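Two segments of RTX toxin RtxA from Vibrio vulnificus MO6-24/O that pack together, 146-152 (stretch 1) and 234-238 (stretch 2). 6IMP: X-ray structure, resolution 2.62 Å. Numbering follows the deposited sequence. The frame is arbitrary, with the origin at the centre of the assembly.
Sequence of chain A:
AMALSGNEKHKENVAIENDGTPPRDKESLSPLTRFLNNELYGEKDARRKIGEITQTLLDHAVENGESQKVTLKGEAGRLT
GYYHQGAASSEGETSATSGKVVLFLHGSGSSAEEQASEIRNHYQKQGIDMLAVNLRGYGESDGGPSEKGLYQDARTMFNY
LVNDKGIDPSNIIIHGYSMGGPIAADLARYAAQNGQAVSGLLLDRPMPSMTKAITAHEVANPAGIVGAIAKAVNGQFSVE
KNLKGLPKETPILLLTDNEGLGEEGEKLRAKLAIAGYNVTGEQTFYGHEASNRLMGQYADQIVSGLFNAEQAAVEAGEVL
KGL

Stretch 1, residues 146-152: SEKGLYQ
Stretch 2 234-238: NGQFS

How are the two backbones arranged? Stretch 1 begins with S146 in an extended conformation (phi/psi -168/152) and turns at E147 into a helix that runs through Q152 and beyond. S146 caps this helix: its p rotamer (chi1 78°) brings OG to 3.0 Å from G149 N, from which it accepts a hydrogen bond, while L150 N donates to S146 O at 2.9 Å. Stretch 2 has no regular structure. G235 has phi/psi 81/-1, a positive phi that favours glycine; Q236 is extended at -95/127, and F237 turns sharply at 54/40. The closest register places E147 CA 6.8 Å from Q236 CA, and the two chains run in broadly the same sense; the contact buries 262 Å² in all.

What makes E147 the hub? Its CA-to-CB bond points toward stretch 2, and chi1 173° and chi2 158°, both t, extend the chain so that the carboxylate reaches the other backbone. Chi3 of 25° sets the two oxygens to separate tasks. E147 OE2 accepts from F237 N at 2.8 Å, almost linearly (173°), and E147 OE1 accepts from Q236 NE2, also at 2.8 Å but more bent, at 133°.

How does Q236 present its amide? Its CA-to-CB bond points sideways, yet Q236 CB and CG already lie about 3.2 Å and 3.1 Å from E147 OE1, and the rest of the side chain curls round that oxygen. Chi1 is m (-57°), chi2 lies off the wells at -147°, and chi3 is -132°; together they bring NE2 to the carboxylate.

Why does Y151 matter to this arrangement? With chi1 m (-64°) and chi2 -34°, its ring lies alongside E147, one helical turn back, and Y151 OH donates to E147 OE2 at 2.6 Å. That oxygen therefore receives both the phenol and F237 N, which helps hold the carboxylate in place. The same hydroxyl oxygen, Y151 OH, lies 3.5 Å from F237 CA.

What does the F237 ring pack against? Its CA-to-CB bond points sideways, but chi1 m (-56°) and chi2 -79° carry the ring closer to the helix. E147 CG lies over one face, and E147 CB is 4.0 Å from F237 CZ, so the aliphatic part of E147 packs on one face of the F237 ring while its carboxylate binds F237 N. L150, with chi1 m (-59°) and chi2 t (-167°), adds an apolar contact, CD1 to F237 CE1 at 4.2 Å. The Y151 and F237 rings meet obliquely, centroids 6.0 Å apart and planes at 66°.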

# COMPACT_ATOMS: atom_id res chain seq x y z
N SER A 146 -8.39 -0.58 10.01
CA SER A 146 -9.18 0.65 10.08
C SER A 146 -8.45 1.80 9.35
O SER A 146 -7.22 1.83 9.29
CB SER A 146 -9.38 1.05 11.53
OG SER A 146 -8.20 1.66 12.04
N GLU A 147 -9.20 2.77 8.82
CA GLU A 147 -8.60 3.85 8.05
C GLU A 147 -7.38 4.45 8.77
O GLU A 147 -6.30 4.56 8.20
CB GLU A 147 -9.62 4.95 7.73
CG GLU A 147 -8.97 6.17 7.07
CD GLU A 147 -9.92 7.04 6.27
OE1 GLU A 147 -11.13 7.02 6.56
OE2 GLU A 147 -9.46 7.74 5.35
N LYS A 148 -7.56 4.82 10.03
CA LYS A 148 -6.55 5.60 10.73
C LYS A 148 -5.43 4.70 11.26
O LYS A 148 -4.26 5.08 11.27
CB LYS A 148 -7.19 6.43 11.85
CG LYS A 148 -7.24 7.93 11.57
CD LYS A 148 -8.36 8.32 10.61
CE LYS A 148 -8.06 9.65 9.91
NZ LYS A 148 -9.27 10.29 9.33
N GLY A 149 -5.80 3.49 11.67
CA GLY A 149 -4.81 2.46 11.96
C GLY A 149 -3.83 2.20 10.81
O GLY A 149 -2.62 2.16 11.02
N LEU A 150 -4.35 2.04 9.60
CA LEU A 150 -3.51 1.70 8.45
C LEU A 150 -2.54 2.83 8.12
O LEU A 150 -1.39 2.57 7.75
CB LEU A 150 -4.36 1.36 7.24
CG LEU A 150 -5.33 0.18 7.40
CD1 LEU A 150 -5.88 -0.24 6.05
CD2 LEU A 150 -4.68 -1.00 8.08
N TYR A 151 -3.00 4.07 8.26
CA TYR A 151 -2.13 5.23 8.02
C TYR A 151 -0.99 5.26 9.02
O TYR A 151 0.13 5.62 8.68
CB TYR A 151 -2.90 6.54 8.13
CG TYR A 151 -4.00 6.77 7.10
CD1 TYR A 151 -3.90 6.29 5.79
CD2 TYR A 151 -5.13 7.50 7.43
CE1 TYR A 151 -4.91 6.53 4.87
CE2 TYR A 151 -6.13 7.74 6.52
CZ TYR A 151 -6.02 7.25 5.24
OH TYR A 151 -7.03 7.50 4.34
N GLN A 152 -1.29 4.90 10.25
CA GLN A 152 -0.27 4.83 11.30
C GLN A 152 0.77 3.76 11.01
O GLN A 152 1.98 4.03 11.02
CB GLN A 152 -0.93 4.61 12.66
CG GLN A 152 -1.43 5.90 13.28
CD GLN A 152 -0.30 6.75 13.83
OE1 GLN A 152 0.79 6.24 14.19
NE2 GLN A 152 -0.53 8.05 13.91
N ASN A 234 -17.94 8.10 2.51
CA ASN A 234 -17.30 9.28 1.92
C ASN A 234 -16.16 9.82 2.80
O ASN A 234 -16.27 9.82 4.02
CB ASN A 234 -18.33 10.40 1.72
CG ASN A 234 -18.89 10.44 0.30
OD1 ASN A 234 -19.52 9.48 -0.16
ND2 ASN A 234 -18.69 11.57 -0.38
N GLY A 235 -15.09 10.27 2.16
CA GLY A 235 -13.92 10.83 2.88
C GLY A 235 -12.94 9.80 3.44
O GLY A 235 -11.94 10.17 4.06
N GLN A 236 -13.24 8.52 3.25
CA GLN A 236 -12.34 7.45 3.66
C GLN A 236 -11.45 7.00 2.49
O GLN A 236 -11.94 6.66 1.40
CB GLN A 236 -13.12 6.27 4.23
CG GLN A 236 -14.02 6.65 5.39
CD GLN A 236 -14.17 5.55 6.43
OE1 GLN A 236 -15.28 5.24 6.85
NE2 GLN A 236 -13.04 4.99 6.89
N PHE A 237 -10.14 7.00 2.74
CA PHE A 237 -9.15 6.60 1.75
C PHE A 237 -9.29 7.39 0.44
O PHE A 237 -9.16 6.82 -0.65
CB PHE A 237 -9.24 5.10 1.43
CG PHE A 237 -9.11 4.20 2.63
CD1 PHE A 237 -7.86 3.91 3.17
CD2 PHE A 237 -10.22 3.57 3.16
CE1 PHE A 237 -7.73 3.05 4.25
CE2 PHE A 237 -10.11 2.70 4.24
CZ PHE A 237 -8.86 2.43 4.77
N SER A 238 -9.57 8.69 0.54
CA SER A 238 -9.55 9.57 -0.63
C SER A 238 -8.11 10.00 -0.92
O SER A 238 -7.45 10.57 -0.05
CB SER A 238 -10.44 10.80 -0.40
OG SER A 238 -10.17 11.80 -1.37